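Local coordinates for protein methanogen homoaconitase large subunit (Methanocaldococcus jannaschii, PDB 4KP2) that is the large subunit of a hydro-lyase that interconverts homocitrate and homoisocitrate through cis-homoaconitate, using an iron-sulfur cluster, in 2-oxosuberate biosynthesis, at residues P86-K91 with G388-V393; C119-A124 with N325-D330; L129-V134 with E269-N274; R195-I200 with I233-K238. One frame throughout, in Å; residues are numbered along the deposited sequence.

Interaction 1: P86-K91 with G388-V393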
loop_
_atom_site.group_PDB
_atom_site.type_symbol
_atom_site.label_atom_id
_atom_site.label_comp_id
_atom_site.label_asym_id
_atom_site.label_seq_id
_atom_site.Cartn_x
_atom_site.Cartn_y
_atom_site.Cartn_z
ATOM N N PRO A 86 0.148 0.586 6.371
ATOM C CA PRO A 86 -0.441 1.434 7.415
ATOM C C PRO A 86 -1.536 0.691 8.180
ATOM O O PRO A 86 -1.999 -0.343 7.699
ATOM C CB PRO A 86 -1.055 2.594 6.616
ATOM C CG PRO A 86 -0.386 2.554 5.285
ATOM C CD PRO A 86 -0.137 1.108 5.026
ATOM N N PRO A 87 -1.928 1.201 9.362
ATOM C CA PRO A 87 -2.969 0.587 10.196
ATOM C C PRO A 87 -4.235 0.237 9.420
ATOM O O PRO A 87 -4.800 1.091 8.735
ATOM C CB PRO A 87 -3.267 1.677 11.224
ATOM C CG PRO A 87 -1.969 2.373 11.389
ATOM C CD PRO A 87 -1.314 2.363 10.031
ATOM N N ASN A 88 -4.670 -1.012 9.539
ATOM C CA ASN A 88 -5.820 -1.514 8.796
ATOM C C ASN A 88 -7.118 -1.482 9.596
ATOM O O ASN A 88 -8.194 -1.274 9.041
ATOM C CB ASN A 88 -5.541 -2.933 8.300
ATOM C CG ASN A 88 -4.786 -3.765 9.320
ATOM O OD1 ASN A 88 -4.073 -3.229 10.168
ATOM N ND2 ASN A 88 -4.934 -5.083 9.240
ATOM N N THR A 89 -7.019 -1.698 10.903
ATOM C CA THR A 89 -8.194 -1.650 11.763
ATOM C C THR A 89 -7.977 -0.700 12.931
ATOM O O THR A 89 -6.858 -0.250 13.179
ATOM C CB THR A 89 -8.568 -3.048 12.298
ATOM O OG1 THR A 89 -7.433 -3.638 12.943
ATOM C CG2 THR A 89 -9.023 -3.947 11.162
ATOM N N VAL A 90 -9.058 -0.393 13.639
ATOM C CA VAL A 90 -8.984 0.452 14.822
ATOM C C VAL A 90 -8.145 -0.232 15.892
ATOM O O VAL A 90 -7.312 0.399 16.540
ATOM C CB VAL A 90 -10.385 0.753 15.386
ATOM C CG1 VAL A 90 -10.282 1.611 16.637
ATOM C CG2 VAL A 90 -11.241 1.438 14.334
ATOM N N LYS A 91 -8.367 -1.532 16.062
ATOM C CA LYS A 91 -7.604 -2.327 17.017
ATOM C C LYS A 91 -6.120 -2.336 16.666
ATOM O O LYS A 91 -5.265 -2.351 17.549
ATOM C CB LYS A 91 -8.140 -3.759 17.079
ATOM C CG LYS A 91 -9.420 -3.913 17.886
ATOM C CD LYS A 91 -10.553 -4.480 17.043
ATOM C CE LYS A 91 -11.109 -3.435 16.088
ATOM N NZ LYS A 91 -11.703 -2.282 16.824
ATOM N N GLY A 388 -4.090 -12.850 7.402
ATOM C CA GLY A 388 -5.203 -11.933 7.246
ATOM C C GLY A 388 -4.849 -10.551 7.757
ATOM O O GLY A 388 -5.561 -9.981 8.584
ATOM N N ALA A 389 -3.743 -10.009 7.256
ATOM C CA ALA A 389 -3.255 -8.702 7.686
ATOM C C ALA A 389 -4.002 -7.568 6.993
ATOM O O ALA A 389 -3.582 -6.411 7.056
ATOM C CB ALA A 389 -1.762 -8.583 7.428
ATOM N N HIS A 390 -5.101 -7.915 6.330
ATOM C CA HIS A 390 -5.941 -6.949 5.629
ATOM C C HIS A 390 -5.168 -6.178 4.565
ATOM O O HIS A 390 -5.218 -4.950 4.509
ATOM C CB HIS A 390 -6.607 -5.990 6.618
ATOM C CG HIS A 390 -7.490 -6.673 7.615
ATOM N ND1 HIS A 390 -7.728 -6.164 8.873
ATOM C CD2 HIS A 390 -8.196 -7.826 7.537
ATOM C CE1 HIS A 390 -8.540 -6.975 9.529
ATOM N NE2 HIS A 390 -8.839 -7.990 8.739
ATOM N N GLN A 391 -4.453 -6.916 3.724
ATOM C CA GLN A 391 -3.703 -6.319 2.630
ATOM C C GLN A 391 -4.312 -6.756 1.304
ATOM O O GLN A 391 -5.081 -6.017 0.693
ATOM C CB GLN A 391 -2.233 -6.735 2.704
ATOM C CG GLN A 391 -1.305 -5.906 1.832
ATOM C CD GLN A 391 -1.099 -4.503 2.371
ATOM O OE1 GLN A 391 -0.274 -4.282 3.259
ATOM N NE2 GLN A 391 -1.849 -3.547 1.836
ATOM N N GLY A 392 -3.971 -7.965 0.870
ATOM C CA GLY A 392 -4.527 -8.529 -0.347
ATOM C C GLY A 392 -5.359 -9.762 -0.054
ATOM O O GLY A 392 -5.003 -10.872 -0.450
ATOM N N VAL A 393 -6.471 -9.561 0.645
ATOM C CA VAL A 393 -7.323 -10.657 1.098
ATOM C C VAL A 393 -7.980 -11.413 -0.058
ATOM O O VAL A 393 -8.476 -10.809 -1.009
ATOM C CB VAL A 393 -8.404 -10.142 2.073
ATOM C CG1 VAL A 393 -9.332 -11.267 2.499
ATOM C CG2 VAL A 393 -7.751 -9.501 3.285
#
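Asn88 and Thr89 meet His390 in a loop-against-loop contact, between the bend that enters helix 90-106 and the connection from strand 377-378 to strand 399-402. Asn88 passes across His390 at nearly a right angle, its amide turned 65° from the imidazole. The ND2 of Asn88 comes 3.2 Å from CB of His390, and the two CB atoms lie 3.6 Å apart. A chi1 of 39° swings the Asn88 amide between its own backbone N and carbonyl carbon, and ND2 is hydrogen-bonded to OD1 of Asn84. The contact thus joins two domains of the aconitase family fold, each built on a five-stranded parallel sheet, close to Cys383 and Cys386, two of the three predicted cluster ligands. Thr89 divides its labour: OG1 caps the helix at the N of Ala92, while CG2 reaches the imidazole edge 3.4 Å from ND1 of His390. The carbonyl O of Gly388 lies over one face of that ring, displaced toward its rim. With an alanine here, the Thr89 methyl and the Asn88 amide would probably lose the surface they lean on. The His390 ring also meets His390 of the second subunit, their planes about 35° apart.

Interaction 2: C119-A124 with N325-D330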
loop_
_atom_site.group_PDB
_atom_site.type_symbol
_atom_site.label_atom_id
_atom_site.label_comp_id
_atom_site.label_asym_id
_atom_site.label_seq_id
_atom_site.Cartn_x
_atom_site.Cartn_y
_atom_site.Cartn_z
ATOM N N CYS A 119 10.382 -6.654 10.035
ATOM C CA CYS A 119 11.152 -6.745 11.271
ATOM C C CYS A 119 12.425 -7.575 11.123
ATOM O O CYS A 119 13.492 -7.176 11.588
ATOM C CB CYS A 119 10.285 -7.329 12.386
ATOM S SG CYS A 119 9.641 -8.985 12.034
ATOM N N HIS A 120 12.307 -8.730 10.477
ATOM C CA HIS A 120 13.451 -9.615 10.296
ATOM C C HIS A 120 14.452 -9.042 9.300
ATOM O O HIS A 120 15.659 -9.230 9.444
ATOM C CB HIS A 120 12.991 -10.999 9.841
ATOM C CG HIS A 120 12.118 -11.700 10.836
ATOM N ND1 HIS A 120 12.308 -11.593 12.193
ATOM C CD2 HIS A 120 11.047 -12.510 10.664
ATOM C CE1 HIS A 120 11.392 -12.311 12.822
ATOM N NE2 HIS A 120 10.616 -12.877 11.917
ATOM N N GLN A 121 13.945 -8.345 8.288
ATOM C CA GLN A 121 14.803 -7.738 7.279
ATOM C C GLN A 121 15.604 -6.583 7.871
ATOM O O GLN A 121 16.795 -6.441 7.601
ATOM C CB GLN A 121 13.977 -7.257 6.086
ATOM C CG GLN A 121 14.810 -6.697 4.945
ATOM C CD GLN A 121 15.713 -7.738 4.312
ATOM O OE1 GLN A 121 15.404 -8.930 4.311
ATOM N NE2 GLN A 121 16.841 -7.291 3.770
ATOM N N ILE A 122 14.939 -5.761 8.677
ATOM C CA ILE A 122 15.597 -4.659 9.371
ATOM C C ILE A 122 16.655 -5.197 10.326
ATOM O O ILE A 122 17.766 -4.669 10.410
ATOM C CB ILE A 122 14.583 -3.812 10.165
ATOM C CG1 ILE A 122 13.635 -3.083 9.213
ATOM C CG2 ILE A 122 15.297 -2.811 11.062
ATOM C CD1 ILE A 122 12.591 -2.249 9.918
ATOM N N LEU A 123 16.300 -6.264 11.035
ATOM C CA LEU A 123 17.191 -6.882 12.008
ATOM C C LEU A 123 18.442 -7.430 11.328
ATOM O O LEU A 123 19.532 -7.413 11.901
ATOM C CB LEU A 123 16.460 -8.005 12.747
ATOM C CG LEU A 123 16.633 -8.076 14.263
ATOM C CD1 LEU A 123 16.237 -6.756 14.898
ATOM C CD2 LEU A 123 15.802 -9.213 14.836
ATOM N N ALA A 124 18.278 -7.912 10.102
ATOM C CA ALA A 124 19.389 -8.460 9.335
ATOM C C ALA A 124 20.224 -7.354 8.703
ATOM O O ALA A 124 21.394 -7.556 8.375
ATOM C CB ALA A 124 18.876 -9.409 8.265
ATOM N N ASN A 325 11.290 -13.793 0.349
ATOM C CA ASN A 325 11.679 -13.303 -0.968
ATOM C C ASN A 325 11.217 -11.877 -1.245
ATOM O O ASN A 325 10.414 -11.643 -2.147
ATOM C CB ASN A 325 11.151 -14.236 -2.059
ATOM C CG ASN A 325 11.819 -15.596 -2.037
ATOM O OD1 ASN A 325 11.150 -16.626 -1.998
ATOM N ND2 ASN A 325 13.148 -15.604 -2.061
ATOM N N GLY A 326 11.734 -10.925 -0.475
ATOM C CA GLY A 326 11.371 -9.533 -0.653
ATOM C C GLY A 326 12.575 -8.632 -0.833
ATOM O O GLY A 326 12.441 -7.411 -0.920
ATOM N N ARG A 327 13.757 -9.234 -0.891
ATOM C CA ARG A 327 14.992 -8.475 -1.027
ATOM C C ARG A 327 15.236 -8.034 -2.466
ATOM O O ARG A 327 14.427 -8.305 -3.354
ATOM C CB ARG A 327 16.176 -9.285 -0.493
ATOM C CG ARG A 327 16.194 -9.398 1.022
ATOM C CD ARG A 327 17.085 -10.534 1.486
ATOM N NE ARG A 327 16.507 -11.838 1.174
ATOM C CZ ARG A 327 15.640 -12.475 1.953
ATOM N NH1 ARG A 327 15.245 -11.927 3.095
ATOM N NH2 ARG A 327 15.164 -13.659 1.594
ATOM N N LEU A 328 16.356 -7.351 -2.685
ATOM C CA LEU A 328 16.681 -6.778 -3.986
ATOM C C LEU A 328 16.790 -7.845 -5.073
ATOM O O LEU A 328 16.239 -7.687 -6.164
ATOM C CB LEU A 328 17.994 -5.997 -3.904
ATOM C CG LEU A 328 18.054 -4.625 -4.582
ATOM C CD1 LEU A 328 19.494 -4.148 -4.677
ATOM C CD2 LEU A 328 17.407 -4.653 -5.956
ATOM N N SER A 329 17.507 -8.921 -4.767
ATOM C CA SER A 329 17.737 -9.995 -5.727
ATOM C C SER A 329 16.431 -10.639 -6.180
ATOM O O SER A 329 16.297 -11.042 -7.336
ATOM C CB SER A 329 18.660 -11.054 -5.125
ATOM O OG SER A 329 18.106 -11.600 -3.940
ATOM N N ASP A 330 15.471 -10.729 -5.267
ATOM C CA ASP A 330 14.174 -11.319 -5.574
ATOM C C ASP A 330 13.376 -10.420 -6.511
ATOM O O ASP A 330 12.708 -10.897 -7.430
ATOM C CB ASP A 330 13.386 -11.580 -4.289
ATOM C CG ASP A 330 14.131 -12.475 -3.319
ATOM O OD1 ASP A 330 14.065 -13.712 -3.479
ATOM O OD2 ASP A 330 14.780 -11.943 -2.393
#
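Gln121 and Arg327 alone join these segments, a case of two long side chains spanning a gap that the backbones leave wide. The close-packed part is the amide of Gln121 against the aliphatic stem of Arg327. There CG of Arg327 lies 3.4 Å from OE1 of Gln121 and 3.5 Å from NE2 of the same amide, so one methylene meets both ends of the group. A bend at chi2 of Gln121 (64°) turns its amide to the stem. Beyond it the guanidinium offers an N-H from its edge: NH1 of Arg327 donates to OE1 of Gln121 over 3.2 Å, in the carbonyl plane, with a C=O...N angle of 155°. Amide and guanidinium are 34° from coplanar. The looser side is the backbone, where the CA atoms of Gln121 and Arg327 stand 8.3 Å apart; the touching residues are nevertheless buried, so this slackness is not a solvent face. In the aconitase family fold the contact sets helix 119-126 against the start of helix 328-338, beside Cys323, a predicted cluster ligand. Glu125 accepts a hydrogen bond from NE2 of Gln121, which fixes the amide's rotation and leaves OE1 toward the arginine. Since NH1 of Arg327 also bonds to the carbonyl O of Cys323, the glutamine is probably a second-shell group, helping to hold the arginine against the loop of Cys323.

Interaction 3: L129-V134 with E269-N274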
loop_
_atom_site.group_PDB
_atom_site.type_symbol
_atom_site.label_atom_id
_atom_site.label_comp_id
_atom_site.label_asym_id
_atom_site.label_seq_id
_atom_site.Cartn_x
_atom_site.Cartn_y
_atom_site.Cartn_z
ATOM N N LEU A 129 24.382 -9.976 14.654
ATOM C CA LEU A 129 25.772 -10.387 14.499
ATOM C C LEU A 129 25.899 -11.885 14.748
ATOM O O LEU A 129 25.067 -12.468 15.439
ATOM C CB LEU A 129 26.671 -9.619 15.470
ATOM C CG LEU A 129 26.947 -8.151 15.153
ATOM C CD1 LEU A 129 27.817 -7.533 16.236
ATOM C CD2 LEU A 129 27.609 -8.021 13.794
ATOM N N PRO A 130 26.935 -12.518 14.172
ATOM C CA PRO A 130 27.185 -13.946 14.394
ATOM C C PRO A 130 27.362 -14.289 15.872
ATOM O O PRO A 130 27.693 -13.415 16.673
ATOM C CB PRO A 130 28.492 -14.189 13.637
ATOM C CG PRO A 130 28.474 -13.180 12.548
ATOM C CD PRO A 130 27.835 -11.959 13.148
ATOM N N ASN A 131 27.123 -15.554 16.213
ATOM C CA ASN A 131 27.266 -16.069 17.579
ATOM C C ASN A 131 26.279 -15.488 18.595
ATOM O O ASN A 131 26.327 -15.827 19.778
ATOM C CB ASN A 131 28.706 -15.914 18.084
ATOM C CG ASN A 131 29.723 -16.521 17.142
ATOM O OD1 ASN A 131 29.415 -17.441 16.384
ATOM N ND2 ASN A 131 30.946 -16.007 17.182
ATOM N N MET A 132 25.382 -14.623 18.133
ATOM C CA MET A 132 24.395 -14.003 19.011
ATOM C C MET A 132 23.312 -14.980 19.453
ATOM O O MET A 132 23.183 -16.077 18.910
ATOM C CB MET A 132 23.727 -12.814 18.320
ATOM C CG MET A 132 24.430 -11.482 18.502
ATOM S SD MET A 132 23.409 -10.123 17.899
ATOM C CE MET A 132 24.438 -8.712 18.286
ATOM N N PHE A 133 22.541 -14.565 20.452
ATOM C CA PHE A 133 21.307 -15.248 20.807
ATOM C C PHE A 133 20.159 -14.282 20.549
ATOM O O PHE A 133 19.918 -13.367 21.336
ATOM C CB PHE A 133 21.320 -15.676 22.274
ATOM C CG PHE A 133 20.075 -16.400 22.703
ATOM C CD1 PHE A 133 19.964 -17.771 22.541
ATOM C CD2 PHE A 133 19.016 -15.712 23.268
ATOM C CE1 PHE A 133 18.821 -18.439 22.935
ATOM C CE2 PHE A 133 17.869 -16.376 23.661
ATOM C CZ PHE A 133 17.772 -17.741 23.495
ATOM N N VAL A 134 19.462 -14.481 19.437
ATOM C CA VAL A 134 18.418 -13.552 19.018
ATOM C C VAL A 134 17.018 -14.044 19.372
ATOM O O VAL A 134 16.557 -15.067 18.869
ATOM C CB VAL A 134 18.494 -13.266 17.507
ATOM C CG1 VAL A 134 17.380 -12.318 17.088
ATOM C CG2 VAL A 134 19.854 -12.694 17.146
ATOM N N GLU A 269 36.112 -14.556 16.714
ATOM C CA GLU A 269 35.072 -15.271 17.437
ATOM C C GLU A 269 34.302 -16.180 16.487
ATOM O O GLU A 269 33.196 -16.622 16.798
ATOM C CB GLU A 269 34.117 -14.286 18.112
ATOM C CG GLU A 269 34.803 -13.285 19.030
ATOM C CD GLU A 269 35.444 -13.937 20.241
ATOM O OE1 GLU A 269 34.993 -15.031 20.642
ATOM O OE2 GLU A 269 36.401 -13.354 20.792
ATOM N N ARG A 270 34.897 -16.454 15.330
ATOM C CA ARG A 270 34.269 -17.305 14.325
ATOM C C ARG A 270 34.126 -18.740 14.820
ATOM O O ARG A 270 35.056 -19.308 15.391
ATOM C CB ARG A 270 35.072 -17.273 13.021
ATOM C CG ARG A 270 34.525 -18.181 11.929
ATOM C CD ARG A 270 35.310 -18.030 10.635
ATOM N NE ARG A 270 34.847 -18.952 9.602
ATOM C CZ ARG A 270 35.312 -18.978 8.358
ATOM N NH1 ARG A 270 36.259 -18.127 7.983
ATOM N NH2 ARG A 270 34.831 -19.856 7.488
ATOM N N ILE A 271 32.949 -19.318 14.598
ATOM C CA ILE A 271 32.675 -20.686 15.020
ATOM C C ILE A 271 32.522 -21.623 13.825
ATOM O O ILE A 271 31.637 -21.443 12.989
ATOM C CB ILE A 271 31.412 -20.760 15.893
ATOM C CG1 ILE A 271 31.607 -19.949 17.176
ATOM C CG2 ILE A 271 31.078 -22.206 16.221
ATOM C CD1 ILE A 271 30.440 -20.030 18.134
ATOM N N THR A 272 33.391 -22.626 13.755
ATOM C CA THR A 272 33.392 -23.571 12.645
ATOM C C THR A 272 33.066 -24.977 13.141
ATOM O O THR A 272 33.319 -25.307 14.299
ATOM C CB THR A 272 34.761 -23.587 11.941
ATOM O OG1 THR A 272 35.274 -22.251 11.860
ATOM C CG2 THR A 272 34.646 -24.170 10.540
ATOM N N VAL A 273 32.504 -25.801 12.262
ATOM C CA VAL A 273 32.140 -27.171 12.609
ATOM C C VAL A 273 32.871 -28.185 11.734
ATOM O O VAL A 273 32.853 -28.089 10.508
ATOM C CB VAL A 273 30.622 -27.400 12.466
ATOM C CG1 VAL A 273 30.282 -28.875 12.625
ATOM C CG2 VAL A 273 29.862 -26.556 13.475
ATOM N N ASN A 274 33.512 -29.158 12.375
ATOM C CA ASN A 274 34.197 -30.228 11.663
ATOM C C ASN A 274 33.288 -31.441 11.490
ATOM O O ASN A 274 32.555 -31.819 12.407
ATOM C CB ASN A 274 35.473 -30.622 12.411
ATOM C CG ASN A 274 36.446 -31.413 11.549
ATOM O OD1 ASN A 274 36.049 -32.140 10.638
ATOM N ND2 ASN A 274 37.734 -31.277 11.845
#
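The amide of Asn131 is the flat group of this contact, with Ile271 over one face and the carbonyl O of Glu269 beyond its nitrogen, only slightly out of the plane. CD1 of Ile271 lies 3.3 Å from OD1 of Asn131, and CG1 of Ile271 follows at 3.4 Å from the same oxygen, so the isoleucine's longer branch crosses the oxygen half of the amide at a slant. Beyond the nitrogen, ND2 of Asn131 donates a hydrogen bond to the carbonyl O of Glu269; its modelled length is too short to be taken literally. The CB of Glu269 adds a contact 3.7 Å from ND2 of Asn131, while its chain bends away at chi2 (-66°) and carries the carboxylate elsewhere. Asn131 occupies the third position of a type II beta turn, Leu129 to Met132, where a positive phi is required and asparagine is readily accepted. The turn leads into strand 133-136, an inner strand of a parallel sheet, and Ile271 also packs on Leu24 and Lys27 of helix 24-33. If the amide-to-carbonyl bond holds, it and the apolar branch beside it join the turn to the loop before strand 282-286 through neutral groups and not paired charges.

Interaction 4: R195-I200 with I233-K238; sequences RVCKEI and IEMGGK
Met235 packs against Val196, Cys197 and Ile200 where two successive parallel beta-alpha-beta units of the mixed sheet come together: helix 189-200 links strands 167-180 and 208-213, and the loop 233-238 leads into strand 239-242. The contact between the segments is apolar. Met235 extends toward the helix, its CG beside its own backbone N (chi1 -67°), and the thioether goes in among three side chains. CG of Met235 lies 3.6 Å from SG of Cys197, while CD1 of Ile200 approaches SD of Met235 at 3.7 Å and CG1 of Val196 reaches that sulfur at 3.8 Å. Val196 and Ile200, one helical turn apart, both cross the methionine at a slant and also touch Val178 of strand 167-180. Were an alanine here, the sulfur and its terminal methyl would be gone, and the three helix residues would probably be left facing a gap. Charged groups work away from this seam: Arg195 and Glu199 form a salt bridge along the helix, and OE2 of Glu234 bonds to NE2 of His140. One backbone bond closes the 3-10 turn, N of Gly236 to the carbonyl O of Ile233 at 2.9 Å. Gly236 has a phi of 88°, where a CB would collide with the carbonyl O of Met235. Packing reaches the helix backbone itself, for SD of Met235 rests 3.7 Å from CA of Cys197.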
loop_
_atom_site.group_PDB
_atom_site.type_symbol
_atom_site.label_atom_id
_atom_site.label_comp_id
_atom_site.label_asym_id
_atom_site.label_seq_id
_atom_site.Cartn_x
_atom_site.Cartn_y
_atom_site.Cartn_z
ATOM N N ARG A 195 12.493 -27.919 -1.354
ATOM C CA ARG A 195 12.878 -29.312 -1.546
ATOM C C ARG A 195 13.255 -29.933 -0.207
ATOM O O ARG A 195 13.071 -31.131 0.014
ATOM C CB ARG A 195 14.050 -29.417 -2.519
ATOM C CG ARG A 195 14.377 -30.838 -2.937
ATOM C CD ARG A 195 13.230 -31.446 -3.727
ATOM N NE ARG A 195 13.493 -32.833 -4.098
ATOM C CZ ARG A 195 13.172 -33.878 -3.344
ATOM N NH1 ARG A 195 12.576 -33.694 -2.173
ATOM N NH2 ARG A 195 13.446 -35.106 -3.760
ATOM N N VAL A 196 13.781 -29.103 0.689
ATOM C CA VAL A 196 14.188 -29.551 2.014
ATOM C C VAL A 196 12.970 -29.906 2.863
ATOM O O VAL A 196 13.004 -30.854 3.651
ATOM C CB VAL A 196 15.028 -28.474 2.731
ATOM C CG1 VAL A 196 15.425 -28.936 4.123
ATOM C CG2 VAL A 196 16.263 -28.137 1.912
ATOM N N CYS A 197 11.889 -29.152 2.684
ATOM C CA CYS A 197 10.689 -29.326 3.495
ATOM C C CYS A 197 9.940 -30.628 3.202
ATOM O O CYS A 197 9.037 -31.006 3.948
ATOM C CB CYS A 197 9.750 -28.127 3.330
ATOM S SG CYS A 197 10.427 -26.540 3.881
ATOM N N LYS A 198 10.308 -31.310 2.121
ATOM C CA LYS A 198 9.640 -32.556 1.750
ATOM C C LYS A 198 10.361 -33.764 2.318
ATOM O O LYS A 198 9.738 -34.656 2.894
ATOM C CB LYS A 198 9.549 -32.698 0.233
ATOM C CG LYS A 198 8.974 -31.495 -0.462
ATOM C CD LYS A 198 7.711 -31.001 0.221
ATOM C CE LYS A 198 7.899 -29.570 0.702
ATOM N NZ LYS A 198 6.815 -28.648 0.266
ATOM N N GLU A 199 11.677 -33.789 2.139
ATOM C CA GLU A 199 12.501 -34.874 2.648
ATOM C C GLU A 199 12.379 -34.946 4.163
ATOM O O GLU A 199 12.459 -36.021 4.754
ATOM C CB GLU A 199 13.964 -34.666 2.251
ATOM C CG GLU A 199 14.620 -35.885 1.624
ATOM C CD GLU A 199 14.158 -36.131 0.200
ATOM O OE1 GLU A 199 13.583 -35.203 -0.407
ATOM O OE2 GLU A 199 14.370 -37.251 -0.312
ATOM N N ILE A 200 12.173 -33.788 4.782
ATOM C CA ILE A 200 12.042 -33.699 6.229
ATOM C C ILE A 200 10.583 -33.779 6.669
ATOM O O ILE A 200 10.216 -34.628 7.481
ATOM C CB ILE A 200 12.660 -32.396 6.764
ATOM C CG1 ILE A 200 14.155 -32.349 6.442
ATOM C CG2 ILE A 200 12.428 -32.274 8.258
ATOM C CD1 ILE A 200 14.866 -31.144 7.017
ATOM N N ILE A 233 10.837 -23.123 10.691
ATOM C CA ILE A 233 9.654 -23.370 11.508
ATOM C C ILE A 233 8.589 -24.137 10.721
ATOM O O ILE A 233 7.777 -24.863 11.296
ATOM C CB ILE A 233 9.067 -22.048 12.058
ATOM C CG1 ILE A 233 7.910 -22.320 13.022
ATOM C CG2 ILE A 233 8.625 -21.138 10.923
ATOM C CD1 ILE A 233 8.289 -23.197 14.192
ATOM N N GLU A 234 8.613 -23.989 9.400
ATOM C CA GLU A 234 7.643 -24.652 8.536
ATOM C C GLU A 234 7.854 -26.162 8.519
ATOM O O GLU A 234 6.976 -26.918 8.107
ATOM C CB GLU A 234 7.721 -24.091 7.115
ATOM C CG GLU A 234 7.617 -22.576 7.045
ATOM C CD GLU A 234 6.296 -22.052 7.579
ATOM O OE1 GLU A 234 5.282 -22.776 7.486
ATOM O OE2 GLU A 234 6.272 -20.914 8.091
ATOM N N MET A 235 9.028 -26.592 8.968
ATOM C CA MET A 235 9.336 -28.010 9.089
ATOM C C MET A 235 9.232 -28.455 10.542
ATOM O O MET A 235 9.589 -29.582 10.886
ATOM C CB MET A 235 10.737 -28.301 8.551
ATOM C CG MET A 235 10.866 -28.105 7.053
ATOM S SD MET A 235 12.565 -28.253 6.469
ATOM C CE MET A 235 13.317 -26.838 7.265
ATOM N N GLY A 236 8.739 -27.560 11.392
ATOM C CA GLY A 236 8.604 -27.841 12.808
ATOM C C GLY A 236 9.859 -27.486 13.579
ATOM O O GLY A 236 9.882 -27.549 14.808
ATOM N N GLY A 237 10.904 -27.105 12.849
ATOM C CA GLY A 237 12.191 -26.796 13.443
ATOM C C GLY A 237 12.155 -25.661 14.446
ATOM O O GLY A 237 11.457 -24.666 14.249
ATOM N N LYS A 238 12.908 -25.819 15.529
ATOM C CA LYS A 238 13.007 -24.783 16.547
ATOM C C LYS A 238 13.757 -23.589 15.977
ATOM O O LYS A 238 13.436 -22.439 16.277
ATOM C CB LYS A 238 13.724 -25.321 17.784
ATOM C CG LYS A 238 13.675 -24.390 18.984
ATOM C CD LYS A 238 12.244 -24.171 19.444
ATOM C CE LYS A 238 12.188 -23.273 20.671
ATOM N NZ LYS A 238 10.792 -23.061 21.141
#

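Interactions 1 and 2 both lie beside predicted cluster ligands, their centres 21 Å apart: the side chain of Ala389 is about 5 Å from that of Cys386, and the side chain of Arg327 about 5 Å from that of Cys323. Interactions 3 and 4 lie away from the site. Interaction 3 touches interaction 2 directly, through CD2 of Leu123 and CG1 of Val134 at 4.1 Å, where helix 119-126 packs on the strand that follows it. Interaction 4 comes within about 9 Å of interaction 2 and about 8 Å of interaction 3, nearest atoms, without touching either. Interactions 1 and 3 lie on opposite sides of the chain's centre, 38 Å between centres.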